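Formyltransferase PseJ (PDB 6EDK) belongs to the formyl transferase family and holds the ligand 1YA in a pocket of a single chain folded around a mixed beta sheet. Local coordinates at residues 25-29 with 62-68; 95-99 with 135-139; 107-111 with 147-151. All coordinates share one frame. Residue numbers count along the deposited sequence, not the author numbering.

In the fold
From the N terminus, contact 1 comes first: it sets strand 27-31 beside the start of strand 68-71, closing a loop that contains helix 36-43 and the edge strand 48-52. The sheet then continues through strand 90-94, after which contacts 2 and 3 open. Contact 2 closes on the other edge strand, 133-138, contact 3 just beyond it on helix 147-169, so the two cross, their segments alternating along the chain. They touch where I95 CD1 lies 3.6 Å from Y151 CE2. Contact 1 stands apart on the opposite side of the chain's centre, about 27 Å from contact 2 between centres, yet both reach the same sheet.

Contact 1. Residues 25-29 with 62-68; sequences MGKIL and ILNNVDF
Two neighbouring parallel strands of a Rossmann-like sheet, as in formyl transferases, begin here (strand order 2-1-3-4, with helix 36-43 and strand 48-52 intervening), I28 being bridged to F68 at a CA-CA distance of 4.9 Å. L29 N donates to F68 O (2.9 Å). Just before, K27 O accepts D67 N at 2.8 Å and, weakly, F68 N at 3.3 Å. The D67 carboxylate reaches back, its OD2 taking K27 N at 2.8 Å. It sits against G26, where D67 OD2 is 2.9 Å from G26 CA and a beta carbon would collide with it. The 62-68 segment arrives through a type II turn, L63 to V66, closed by V66 N to L63 O (3.3 Å); N65 takes the left-handed conformation (63/21), which asparagine tolerates well. The main bump is L29 (t, p), which wedges into a hollow of branched side chains: L29 CD1 meets I62 CG2 at 3.9 Å, L29 CD2 meets L63 CD2 at 3.8 Å and L29 CB meets V66 CG1 at 3.9 Å. K27, fully extended, drapes over the turn, with K27 CB 3.3 Å from N65 O, and a water joins K27 NZ (weak, 3.2 Å) to N64 O (2.6 Å). Strand 48-52 pairs with the other edge of 27-31; helix 147-169 covers I28 and F68, W166 meeting F68 edge-to-face, while L63 packs on helix 80-85.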
ATOM      1  N   MET A  25     -23.390  10.329  -1.251  1.00 88.48           N
ATOM      2  CA  MET A  25     -22.231  10.881  -1.941  1.00 82.22           C
ATOM      3  C   MET A  25     -21.245  11.433  -0.916  1.00 81.08           C
ATOM      4  O   MET A  25     -21.630  12.127   0.030  1.00 81.10           O
ATOM      5  CB  MET A  25     -22.625  12.000  -2.911  1.00 83.13           C
ATOM      6  CG  MET A  25     -23.652  11.621  -3.977  1.00 94.60           C
ATOM      7  SD  MET A  25     -23.631  12.729  -5.420  1.00105.66           S
ATOM      8  CE  MET A  25     -22.992  14.259  -4.705  1.00100.16           C
ATOM      9  N   GLY A  26     -19.964  11.121  -1.112  1.00 72.40           N
ATOM     10  CA  GLY A  26     -18.943  11.453  -0.149  1.00 64.40           C
ATOM     11  C   GLY A  26     -17.785  12.203  -0.781  1.00 52.45           C
ATOM     12  O   GLY A  26     -17.768  12.490  -1.984  1.00 51.89           O
ATOM     13  N   LYS A  27     -16.832  12.541   0.074  1.00 47.39           N
ATOM     14  CA  LYS A  27     -15.634  13.256  -0.313  1.00 45.74           C
ATOM     15  C   LYS A  27     -14.441  12.368   0.022  1.00 40.04           C
ATOM     16  O   LYS A  27     -14.200  12.063   1.195  1.00 37.74           O
ATOM     17  CB  LYS A  27     -15.553  14.598   0.423  1.00 49.66           C
ATOM     18  CG  LYS A  27     -14.350  15.419   0.026  1.00 63.47           C
ATOM     19  CD  LYS A  27     -14.387  16.878   0.554  1.00 70.11           C
ATOM     20  CE  LYS A  27     -13.264  17.670  -0.133  1.00 75.33           C
ATOM     21  NZ  LYS A  27     -13.055  19.071   0.345  1.00 86.45           N
ATOM     22  N   ILE A  28     -13.668  12.009  -0.997  1.00 37.54           N
ATOM     23  CA  ILE A  28     -12.517  11.104  -0.811  1.00 36.55           C
ATOM     24  C   ILE A  28     -11.234  11.850  -1.022  1.00 34.43           C
ATOM     25  O   ILE A  28     -11.083  12.564  -2.015  1.00 36.96           O
ATOM     26  CB  ILE A  28     -12.586   9.900  -1.777  1.00 38.75           C
ATOM     27  CG1 ILE A  28     -13.903   9.158  -1.583  1.00 42.99           C
ATOM     28  CG2 ILE A  28     -11.341   9.004  -1.540  1.00 32.99           C
ATOM     29  CD1 ILE A  28     -14.187   8.174  -2.708  1.00 48.47           C
ATOM     30  N   LEU A  29     -10.322  11.700  -0.099  1.00 31.58           N
ATOM     31  CA  LEU A  29      -9.000  12.280  -0.177  1.00 29.98           C
ATOM     32  C   LEU A  29      -8.045  11.147  -0.581  1.00 30.38           C
ATOM     33  O   LEU A  29      -7.904  10.198   0.182  1.00 29.57           O
ATOM     34  CB  LEU A  29      -8.547  12.830   1.165  1.00 30.31           C
ATOM     35  CG  LEU A  29      -7.134  13.361   1.255  1.00 33.26           C
ATOM     36  CD1 LEU A  29      -6.907  14.491   0.229  1.00 34.26           C
ATOM     37  CD2 LEU A  29      -6.757  13.852   2.699  1.00 38.72           C
ATOM     38  N   ILE A  62      -7.061  20.666   4.249  1.00 42.14           N
ATOM     39  CA  ILE A  62      -7.215  19.566   3.274  1.00 43.84           C
ATOM     40  C   ILE A  62      -8.139  18.461   3.814  1.00 43.61           C
ATOM     41  O   ILE A  62      -8.867  17.810   3.055  1.00 44.00           O
ATOM     42  CB  ILE A  62      -5.818  19.012   2.938  1.00 45.10           C
ATOM     43  CG1 ILE A  62      -4.932  20.058   2.244  1.00 49.56           C
ATOM     44  CG2 ILE A  62      -5.895  17.808   2.048  1.00 46.54           C
ATOM     45  CD1 ILE A  62      -5.377  20.442   0.847  1.00 52.82           C
ATOM     46  N   LEU A  63      -8.151  18.262   5.118  1.00 39.13           N
ATOM     47  CA  LEU A  63      -8.957  17.266   5.768  1.00 42.20           C
ATOM     48  C   LEU A  63     -10.410  17.669   6.003  1.00 47.62           C
ATOM     49  O   LEU A  63     -11.228  16.805   6.337  1.00 39.35           O
ATOM     50  CB  LEU A  63      -8.325  16.911   7.105  1.00 41.79           C
ATOM     51  CG  LEU A  63      -6.932  16.307   7.001  1.00 41.97           C
ATOM     52  CD1 LEU A  63      -6.307  16.173   8.354  1.00 44.11           C
ATOM     53  CD2 LEU A  63      -7.006  14.923   6.306  1.00 38.77           C
ATOM     54  N   ASN A  64     -10.774  18.937   5.835  1.00 47.57           N
ATOM     55  CA  ASN A  64     -12.124  19.328   6.201  1.00 50.09           C
ATOM     56  C   ASN A  64     -13.125  18.625   5.305  1.00 45.89           C
ATOM     57  O   ASN A  64     -12.968  18.587   4.081  1.00 50.46           O
ATOM     58  CB  ASN A  64     -12.342  20.844   6.041  1.00 52.19           C
ATOM     59  CG  ASN A  64     -11.440  21.699   6.953  1.00 56.42           C
ATOM     60  OD1 ASN A  64     -10.854  21.245   7.915  1.00 54.69           O
ATOM     61  ND2 ASN A  64     -11.377  22.989   6.633  1.00 59.60           N
ATOM     62  N   ASN A  65     -14.198  18.131   5.910  1.00 43.51           N
ATOM     63  CA  ASN A  65     -15.314  17.536   5.198  1.00 49.04           C
ATOM     64  C   ASN A  65     -14.922  16.267   4.415  1.00 51.49           C
ATOM     65  O   ASN A  65     -15.631  15.859   3.483  1.00 52.32           O
ATOM     66  CB  ASN A  65     -15.929  18.543   4.243  1.00 58.80           C
ATOM     67  CG  ASN A  65     -16.486  19.747   4.963  1.00 67.31           C
ATOM     68  OD1 ASN A  65     -16.182  20.890   4.609  1.00 66.85           O
ATOM     69  ND2 ASN A  65     -17.278  19.494   6.000  1.00 66.99           N
ATOM     70  N   VAL A  66     -13.833  15.638   4.779  1.00 44.77           N
ATOM     71  CA  VAL A  66     -13.389  14.396   4.118  1.00 38.03           C
ATOM     72  C   VAL A  66     -14.089  13.211   4.767  1.00 40.99           C
ATOM     73  O   VAL A  66     -14.051  13.034   5.987  1.00 44.37           O
ATOM     74  CB  VAL A  66     -11.862  14.262   4.218  1.00 37.31           C
ATOM     75  CG1 VAL A  66     -11.398  12.788   3.835  1.00 40.14           C
ATOM     76  CG2 VAL A  66     -11.224  15.263   3.348  1.00 38.85           C
ATOM     77  N   ASP A  67     -14.681  12.364   3.936  1.00 40.71           N
ATOM     78  CA  ASP A  67     -15.380  11.185   4.407  1.00 40.74           C
ATOM     79  C   ASP A  67     -14.478   9.938   4.433  1.00 41.68           C
ATOM     80  O   ASP A  67     -14.691   9.069   5.271  1.00 44.83           O
ATOM     81  CB  ASP A  67     -16.563  10.869   3.516  1.00 44.16           C
ATOM     82  CG  ASP A  67     -17.629  11.913   3.592  1.00 53.35           C
ATOM     83  OD1 ASP A  67     -17.920  12.324   4.719  1.00 58.78           O
ATOM     84  OD2 ASP A  67     -18.121  12.327   2.532  1.00 54.99           O
ATOM     85  N   PHE A  68     -13.461   9.876   3.560  1.00 38.16           N
ATOM     86  CA  PHE A  68     -12.670   8.643   3.400  1.00 36.86           C
ATOM     87  C   PHE A  68     -11.312   9.015   2.854  1.00 34.26           C
ATOM     88  O   PHE A  68     -11.223   9.923   2.028  1.00 33.73           O
ATOM     89  CB  PHE A  68     -13.396   7.682   2.491  1.00 35.36           C
ATOM     90  CG  PHE A  68     -13.072   6.224   2.763  1.00 38.64           C
ATOM     91  CD1 PHE A  68     -13.816   5.494   3.671  1.00 44.98           C
ATOM     92  CD2 PHE A  68     -12.032   5.606   2.094  1.00 38.53           C
ATOM     93  CE1 PHE A  68     -13.513   4.161   3.930  1.00 44.58           C
ATOM     94  CE2 PHE A  68     -11.726   4.291   2.364  1.00 36.36           C
ATOM     95  CZ  PHE A  68     -12.474   3.568   3.284  1.00 39.06           C
TER
HETATM   96  O   HOH W   1     -11.225  20.107   2.794  1.00 59.02           O

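Contact 2. Residues 95-99 with 135-139; sequences ISYLP and VQREV
The 95-99 segment is an irregular loop, roughly extended at S96 and L98 with Y97 bent at -87/87, and ending in a cis peptide bond before P99; the 135-138 residues are a beta strand. No backbone hydrogen bonds join them, and the nearest CA atoms, of Y97 and E138, are 6.7 Å apart, so side chains span the gap. The direct hydrogen bond is supplied by Q136, whose CB points toward the loop: Q136 NE2 donates to L98 O at 2.8 Å, with chi1 between wells (-27°) and chi2 t. A long amide suits the place because it offers both a donor and an acceptor. The acceptor is used through water, which donates to L98 O (2.7 Å) and to Q136 OE1 (2.8 Å), so one carbonyl is held twice by the same side chain. Van der Waals contacts come chiefly from Y97. With chi1 t (-160°), its ring lies beside the strand, Q136 NE2 over one face, and Y97 CE1 3.5 Å from Q136 OE1. The ring edge meets backbone: Y97 CD2 is 3.7 Å from R137 O and Y97 CE2 3.8 Å from E138 N. A flat aromatic can cover both amide and strand in this way. The sequence S-Y-L-P is consistent with a variant of the SLLP motif of formyl transferases, and the L98 side chain is about 7 Å from 1YA. T120 of strand 118-123 hydrogen-bonds Q136, L98 and S96, joining the loop to the sheet, whose edge strand 133-138 also packs R137 against helix 147-169.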
ATOM      1  N   ILE A  95       2.223  -2.912  -1.319  1.00 24.57           N
ATOM      2  CA  ILE A  95       2.565  -4.032  -2.191  1.00 22.75           C
ATOM      3  C   ILE A  95       3.456  -5.054  -1.497  1.00 23.65           C
ATOM      4  O   ILE A  95       4.482  -5.492  -2.045  1.00 27.01           O
ATOM      5  CB  ILE A  95       3.141  -3.555  -3.506  1.00 25.05           C
ATOM      6  CG1 ILE A  95       4.337  -2.635  -3.345  1.00 28.24           C
ATOM      7  CG2 ILE A  95       2.026  -2.903  -4.373  1.00 26.27           C
ATOM      8  CD1 ILE A  95       5.176  -2.502  -4.631  1.00 30.29           C
ATOM      9  N   SER A  96       3.039  -5.478  -0.318  1.00 26.12           N
ATOM     10  CA  SER A  96       3.559  -6.692   0.278  1.00 23.73           C
ATOM     11  C   SER A  96       2.395  -7.539   0.786  1.00 23.78           C
ATOM     12  O   SER A  96       1.249  -7.109   0.896  1.00 26.40           O
ATOM     13  CB  SER A  96       4.565  -6.373   1.417  1.00 24.65           C
ATOM     14  OG  SER A  96       3.778  -6.203   2.585  1.00 27.43           O
ATOM     15  N   TYR A  97       2.697  -8.792   1.074  1.00 24.63           N
ATOM     16  CA  TYR A  97       1.793  -9.720   1.724  1.00 22.51           C
ATOM     17  C   TYR A  97       1.982  -9.521   3.226  1.00 23.41           C
ATOM     18  O   TYR A  97       2.788 -10.176   3.859  1.00 27.06           O
ATOM     19  CB  TYR A  97       2.059 -11.152   1.284  1.00 20.84           C
ATOM     20  CG  TYR A  97       0.859 -12.058   1.557  1.00 21.60           C
ATOM     21  CD1 TYR A  97       0.601 -12.506   2.785  1.00 24.25           C
ATOM     22  CD2 TYR A  97      -0.055 -12.369   0.515  1.00 26.05           C
ATOM     23  CE1 TYR A  97      -0.521 -13.293   3.050  1.00 26.84           C
ATOM     24  CE2 TYR A  97      -1.191 -13.143   0.764  1.00 25.80           C
ATOM     25  CZ  TYR A  97      -1.393 -13.597   2.061  1.00 29.01           C
ATOM     26  OH  TYR A  97      -2.516 -14.344   2.354  1.00 30.05           O
ATOM     27  N   LEU A  98       1.262  -8.572   3.811  1.00 24.80           N
ATOM     28  CA  LEU A  98       1.473  -8.324   5.246  1.00 25.96           C
ATOM     29  C   LEU A  98       1.047  -9.578   6.028  1.00 25.69           C
ATOM     30  O   LEU A  98       0.055 -10.258   5.675  1.00 26.43           O
ATOM     31  CB  LEU A  98       0.633  -7.119   5.692  1.00 27.79           C
ATOM     32  CG  LEU A  98       1.164  -5.782   5.140  1.00 25.05           C
ATOM     33  CD1 LEU A  98       0.156  -4.660   5.335  1.00 28.70           C
ATOM     34  CD2 LEU A  98       2.507  -5.354   5.675  1.00 22.91           C
ATOM     35  N   PRO A  99       1.686  -9.846   7.195  1.00 27.98           N
ATOM     36  CA  PRO A  99       2.637  -8.973   7.886  1.00 29.79           C
ATOM     37  C   PRO A  99       4.069  -8.927   7.408  1.00 29.27           C
ATOM     38  O   PRO A  99       4.876  -8.225   8.023  1.00 30.60           O
ATOM     39  CB  PRO A  99       2.607  -9.539   9.324  1.00 32.99           C
ATOM     40  CG  PRO A  99       2.437 -11.036   9.082  1.00 31.85           C
ATOM     41  CD  PRO A  99       1.440 -11.097   7.939  1.00 31.74           C
ATOM     42  N   VAL A 135      -8.207  -6.976   2.645  1.00 26.78           N
ATOM     43  CA  VAL A 135      -8.045  -8.065   1.678  1.00 27.38           C
ATOM     44  C   VAL A 135      -6.592  -8.129   1.256  1.00 24.51           C
ATOM     45  O   VAL A 135      -5.902  -7.117   1.236  1.00 27.01           O
ATOM     46  CB  VAL A 135      -8.876  -7.896   0.404  1.00 29.50           C
ATOM     47  CG1 VAL A 135     -10.335  -8.078   0.748  1.00 36.81           C
ATOM     48  CG2 VAL A 135      -8.667  -6.518  -0.237  1.00 28.20           C
ATOM     49  N   GLN A 136      -6.140  -9.325   0.880  1.00 21.77           N
ATOM     50  CA  GLN A 136      -4.793  -9.467   0.371  1.00 25.55           C
ATOM     51  C   GLN A 136      -4.821 -10.453  -0.778  1.00 22.41           C
ATOM     52  O   GLN A 136      -5.817 -11.166  -0.981  1.00 28.53           O
ATOM     53  CB  GLN A 136      -3.798 -10.053   1.425  1.00 30.63           C
ATOM     54  CG  GLN A 136      -4.081  -9.844   2.812  1.00 34.52           C
ATOM     55  CD  GLN A 136      -3.036 -10.498   3.703  1.00 30.96           C
ATOM     56  OE1 GLN A 136      -3.255 -11.569   4.309  1.00 30.30           O
ATOM     57  NE2 GLN A 136      -1.889  -9.891   3.723  1.00 28.44           N
ATOM     58  N   ARG A 137      -3.694 -10.507  -1.517  1.00 25.94           N
ATOM     59  CA  ARG A 137      -3.557 -11.500  -2.589  1.00 25.02           C
ATOM     60  C   ARG A 137      -2.133 -11.919  -2.748  1.00 24.90           C
ATOM     61  O   ARG A 137      -1.238 -11.083  -2.787  1.00 28.63           O
ATOM     62  CB  ARG A 137      -4.105 -10.941  -3.911  1.00 26.86           C
ATOM     63  CG  ARG A 137      -4.025 -11.929  -5.033  1.00 27.45           C
ATOM     64  CD  ARG A 137      -4.902 -11.485  -6.161  1.00 32.92           C
ATOM     65  NE  ARG A 137      -6.290 -11.488  -5.648  1.00 38.96           N
ATOM     66  CZ  ARG A 137      -7.338 -10.997  -6.314  1.00 42.32           C
ATOM     67  NH1 ARG A 137      -7.194 -10.487  -7.551  1.00 49.90           N
ATOM     68  NH2 ARG A 137      -8.520 -11.056  -5.790  1.00 32.48           N
ATOM     69  N   GLU A 138      -1.912 -13.217  -2.922  1.00 24.00           N
ATOM     70  CA  GLU A 138      -0.529 -13.625  -3.191  1.00 23.09           C
ATOM     71  C   GLU A 138      -0.209 -13.400  -4.671  1.00 24.36           C
ATOM     72  O   GLU A 138      -1.081 -13.433  -5.529  1.00 28.61           O
ATOM     73  CB  GLU A 138      -0.338 -15.138  -2.840  1.00 27.44           C
ATOM     74  CG  GLU A 138       1.081 -15.597  -3.040  1.00 28.81           C
ATOM     75  CD  GLU A 138       1.288 -17.115  -2.835  1.00 28.96           C
ATOM     76  OE1 GLU A 138       0.338 -17.855  -3.022  1.00 31.28           O
ATOM     77  OE2 GLU A 138       2.439 -17.505  -2.536  1.00 30.03           O
ATOM     78  N   VAL A 139       1.043 -13.093  -4.962  1.00 25.61           N
ATOM     79  CA  VAL A 139       1.517 -12.862  -6.316  1.00 26.24           C
ATOM     80  C   VAL A 139       2.785 -13.686  -6.465  1.00 30.97           C
ATOM     81  O   VAL A 139       3.791 -13.384  -5.820  1.00 34.77           O
ATOM     82  CB  VAL A 139       1.815 -11.369  -6.588  1.00 28.43           C
ATOM     83  CG1 VAL A 139       2.423 -11.165  -7.934  1.00 29.28           C
ATOM     84  CG2 VAL A 139       0.530 -10.528  -6.442  1.00 27.46           C
TER
HETATM   85  O   HOH W   2      -1.530 -12.347   6.385  1.00 33.31           O

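Contact 3. Residues 107-111 with 147-151; sequences NLWSF and LRTTY
In the interior, short helix 106-112 crosses the first turn of long helix 147-169, the axes of segments 107-111 and 147-151 lying 113° apart in direction and 10.6 Å at closest approach. N107, with chi1 t and chi2 near 52°, points its amide across, and N107 ND2 donates to T150 OG1 at 3.0 Å. T150 takes the p rotamer, so OG1 faces N107 while its methyl meets the ring: F111 CZ lies 3.7 Å from T150 CG2. Both methyls of L147 (m, t), CD1 and CD2, lie 4.1 Å from L108 CD1 (L108 being t, p), and L147 CD2 is also 4.4 Å from F111 CD2. Within the first helix, S110 (p) folds back, S110 OG donating to N107 O at 2.8 Å. N107 ND2 and L108 N also hydrogen-bond a bound MES, probably from the crystallisation liquor. Chemically, N107 ND2 and T150 OG1, which also donates to T146 O, each have partners where the helices meet; L108, L147 and F111 form the apolar part.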
ATOM      1  N   ASN A 107       9.113  -5.217  -2.318  1.00 25.20           N
ATOM      2  CA  ASN A 107       9.342  -6.191  -3.386  1.00 26.02           C
ATOM      3  C   ASN A 107      10.751  -6.746  -3.293  1.00 26.98           C
ATOM      4  O   ASN A 107      10.969  -7.959  -3.358  1.00 27.25           O
ATOM      5  CB  ASN A 107       9.095  -5.529  -4.733  1.00 23.88           C
ATOM      6  CG  ASN A 107       9.261  -6.465  -5.918  1.00 25.02           C
ATOM      7  OD1 ASN A 107       8.680  -7.563  -5.975  1.00 29.96           O
ATOM      8  ND2 ASN A 107      10.041  -6.021  -6.898  1.00 28.68           N
ATOM      9  N   LEU A 108      11.731  -5.857  -3.180  1.00 27.95           N
ATOM     10  CA  LEU A 108      13.115  -6.328  -3.036  1.00 26.16           C
ATOM     11  C   LEU A 108      13.283  -7.235  -1.822  1.00 26.88           C
ATOM     12  O   LEU A 108      13.868  -8.314  -1.925  1.00 27.82           O
ATOM     13  CB  LEU A 108      14.034  -5.125  -2.959  1.00 27.52           C
ATOM     14  CG  LEU A 108      15.533  -5.468  -2.651  1.00 31.25           C
ATOM     15  CD1 LEU A 108      16.096  -6.279  -3.787  1.00 29.43           C
ATOM     16  CD2 LEU A 108      16.259  -4.108  -2.545  1.00 37.87           C
ATOM     17  N   TRP A 109      12.767  -6.835  -0.671  1.00 28.53           N
ATOM     18  CA  TRP A 109      12.971  -7.628   0.538  1.00 30.91           C
ATOM     19  C   TRP A 109      12.269  -8.969   0.483  1.00 30.25           C
ATOM     20  O   TRP A 109      12.739  -9.941   1.105  1.00 29.94           O
ATOM     21  CB  TRP A 109      12.519  -6.861   1.770  1.00 32.19           C
ATOM     22  CG  TRP A 109      13.499  -5.849   2.141  1.00 31.97           C
ATOM     23  CD1 TRP A 109      13.400  -4.509   1.973  1.00 35.00           C
ATOM     24  CD2 TRP A 109      14.774  -6.102   2.716  1.00 34.68           C
ATOM     25  NE1 TRP A 109      14.567  -3.889   2.420  1.00 38.84           N
ATOM     26  CE2 TRP A 109      15.424  -4.860   2.865  1.00 38.44           C
ATOM     27  CE3 TRP A 109      15.446  -7.282   3.108  1.00 38.09           C
ATOM     28  CZ2 TRP A 109      16.728  -4.743   3.418  1.00 41.15           C
ATOM     29  CZ3 TRP A 109      16.739  -7.157   3.651  1.00 42.56           C
ATOM     30  CH2 TRP A 109      17.354  -5.881   3.784  1.00 40.84           C
ATOM     31  N   SER A 110      11.147  -9.062  -0.281  1.00 26.55           N
ATOM     32  CA  SER A 110      10.493 -10.335  -0.439  1.00 21.61           C
ATOM     33  C   SER A 110      11.392 -11.340  -1.133  1.00 26.53           C
ATOM     34  O   SER A 110      11.270 -12.537  -0.886  1.00 27.96           O
ATOM     35  CB  SER A 110       9.166 -10.176  -1.191  1.00 25.36           C
ATOM     36  OG  SER A 110       9.345 -10.063  -2.593  1.00 28.90           O
ATOM     37  N   PHE A 111      12.333 -10.884  -1.946  1.00 27.53           N
ATOM     38  CA  PHE A 111      13.296 -11.788  -2.576  1.00 29.57           C
ATOM     39  C   PHE A 111      14.529 -11.996  -1.704  1.00 33.38           C
ATOM     40  O   PHE A 111      14.948 -13.151  -1.484  1.00 32.15           O
ATOM     41  CB  PHE A 111      13.689 -11.252  -3.940  1.00 30.04           C
ATOM     42  CG  PHE A 111      12.606 -11.411  -4.926  1.00 26.57           C
ATOM     43  CD1 PHE A 111      12.377 -12.633  -5.491  1.00 29.08           C
ATOM     44  CD2 PHE A 111      11.767 -10.376  -5.226  1.00 29.22           C
ATOM     45  CE1 PHE A 111      11.330 -12.809  -6.376  1.00 29.94           C
ATOM     46  CE2 PHE A 111      10.734 -10.558  -6.118  1.00 29.13           C
ATOM     47  CZ  PHE A 111      10.512 -11.787  -6.674  1.00 30.49           C
ATOM     48  N   LEU A 147      13.365  -7.393 -10.931  1.00 29.39           N
ATOM     49  CA  LEU A 147      12.672  -6.513  -9.999  1.00 31.23           C
ATOM     50  C   LEU A 147      11.641  -5.668 -10.723  1.00 29.30           C
ATOM     51  O   LEU A 147      10.595  -5.401 -10.163  1.00 28.71           O
ATOM     52  CB  LEU A 147      13.636  -5.595  -9.255  1.00 32.15           C
ATOM     53  CG  LEU A 147      14.548  -6.362  -8.272  1.00 34.20           C
ATOM     54  CD1 LEU A 147      15.629  -5.431  -7.750  1.00 40.35           C
ATOM     55  CD2 LEU A 147      13.792  -6.995  -7.108  1.00 28.49           C
ATOM     56  N   ARG A 148      11.935  -5.224 -11.946  1.00 28.72           N
ATOM     57  CA  ARG A 148      10.950  -4.438 -12.689  1.00 28.90           C
ATOM     58  C   ARG A 148       9.692  -5.236 -12.943  1.00 24.63           C
ATOM     59  O   ARG A 148       8.603  -4.735 -12.785  1.00 27.86           O
ATOM     60  CB  ARG A 148      11.513  -3.980 -14.026  1.00 28.95           C
ATOM     61  CG  ARG A 148      10.599  -3.038 -14.805  1.00 34.06           C
ATOM     62  CD  ARG A 148      11.143  -2.718 -16.202  1.00 41.38           C
ATOM     63  NE  ARG A 148      12.436  -2.008 -16.151  1.00 47.45           N
ATOM     64  CZ  ARG A 148      12.556  -0.722 -15.840  1.00 54.09           C
ATOM     65  NH1 ARG A 148      11.485  -0.019 -15.533  1.00 56.66           N
ATOM     66  NH2 ARG A 148      13.749  -0.151 -15.818  1.00 57.74           N
ATOM     67  N   THR A 149       9.835  -6.463 -13.459  1.00 27.31           N
ATOM     68  CA  THR A 149       8.644  -7.201 -13.859  1.00 25.30           C
ATOM     69  C   THR A 149       7.822  -7.623 -12.658  1.00 26.51           C
ATOM     70  O   THR A 149       6.594  -7.589 -12.742  1.00 25.14           O
ATOM     71  CB  THR A 149       8.962  -8.445 -14.747  1.00 27.80           C
ATOM     72  OG1 THR A 149       9.881  -9.365 -14.139  1.00 28.75           O
ATOM     73  CG2 THR A 149       9.576  -7.956 -16.091  1.00 28.17           C
ATOM     74  N   THR A 150       8.475  -7.939 -11.519  1.00 25.34           N
ATOM     75  CA  THR A 150       7.730  -8.280 -10.300  1.00 24.16           C
ATOM     76  C   THR A 150       7.080  -7.044  -9.695  1.00 24.30           C
ATOM     77  O   THR A 150       5.918  -7.110  -9.330  1.00 25.56           O
ATOM     78  CB  THR A 150       8.602  -8.934  -9.259  1.00 26.39           C
ATOM     79  OG1 THR A 150       9.783  -8.155  -9.006  1.00 30.11           O
ATOM     80  CG2 THR A 150       9.121 -10.288  -9.816  1.00 24.40           C
ATOM     81  N   TYR A 151       7.794  -5.913  -9.663  1.00 22.86           N
ATOM     82  CA  TYR A 151       7.152  -4.641  -9.200  1.00 24.88           C
ATOM     83  C   TYR A 151       5.941  -4.264 -10.040  1.00 24.21           C
ATOM     84  O   TYR A 151       4.864  -3.897  -9.506  1.00 27.10           O
ATOM     85  CB  TYR A 151       8.201  -3.529  -9.219  1.00 27.67           C
ATOM     86  CG  TYR A 151       7.677  -2.175  -8.726  1.00 27.85           C
ATOM     87  CD1 TYR A 151       7.041  -1.297  -9.599  1.00 32.67           C
ATOM     88  CD2 TYR A 151       7.779  -1.811  -7.383  1.00 27.47           C
ATOM     89  CE1 TYR A 151       6.544  -0.051  -9.139  1.00 33.61           C
ATOM     90  CE2 TYR A 151       7.272  -0.587  -6.914  1.00 31.61           C
ATOM     91  CZ  TYR A 151       6.666   0.279  -7.798  1.00 35.30           C
ATOM     92  OH  TYR A 151       6.200   1.491  -7.319  1.00 40.49           O
TER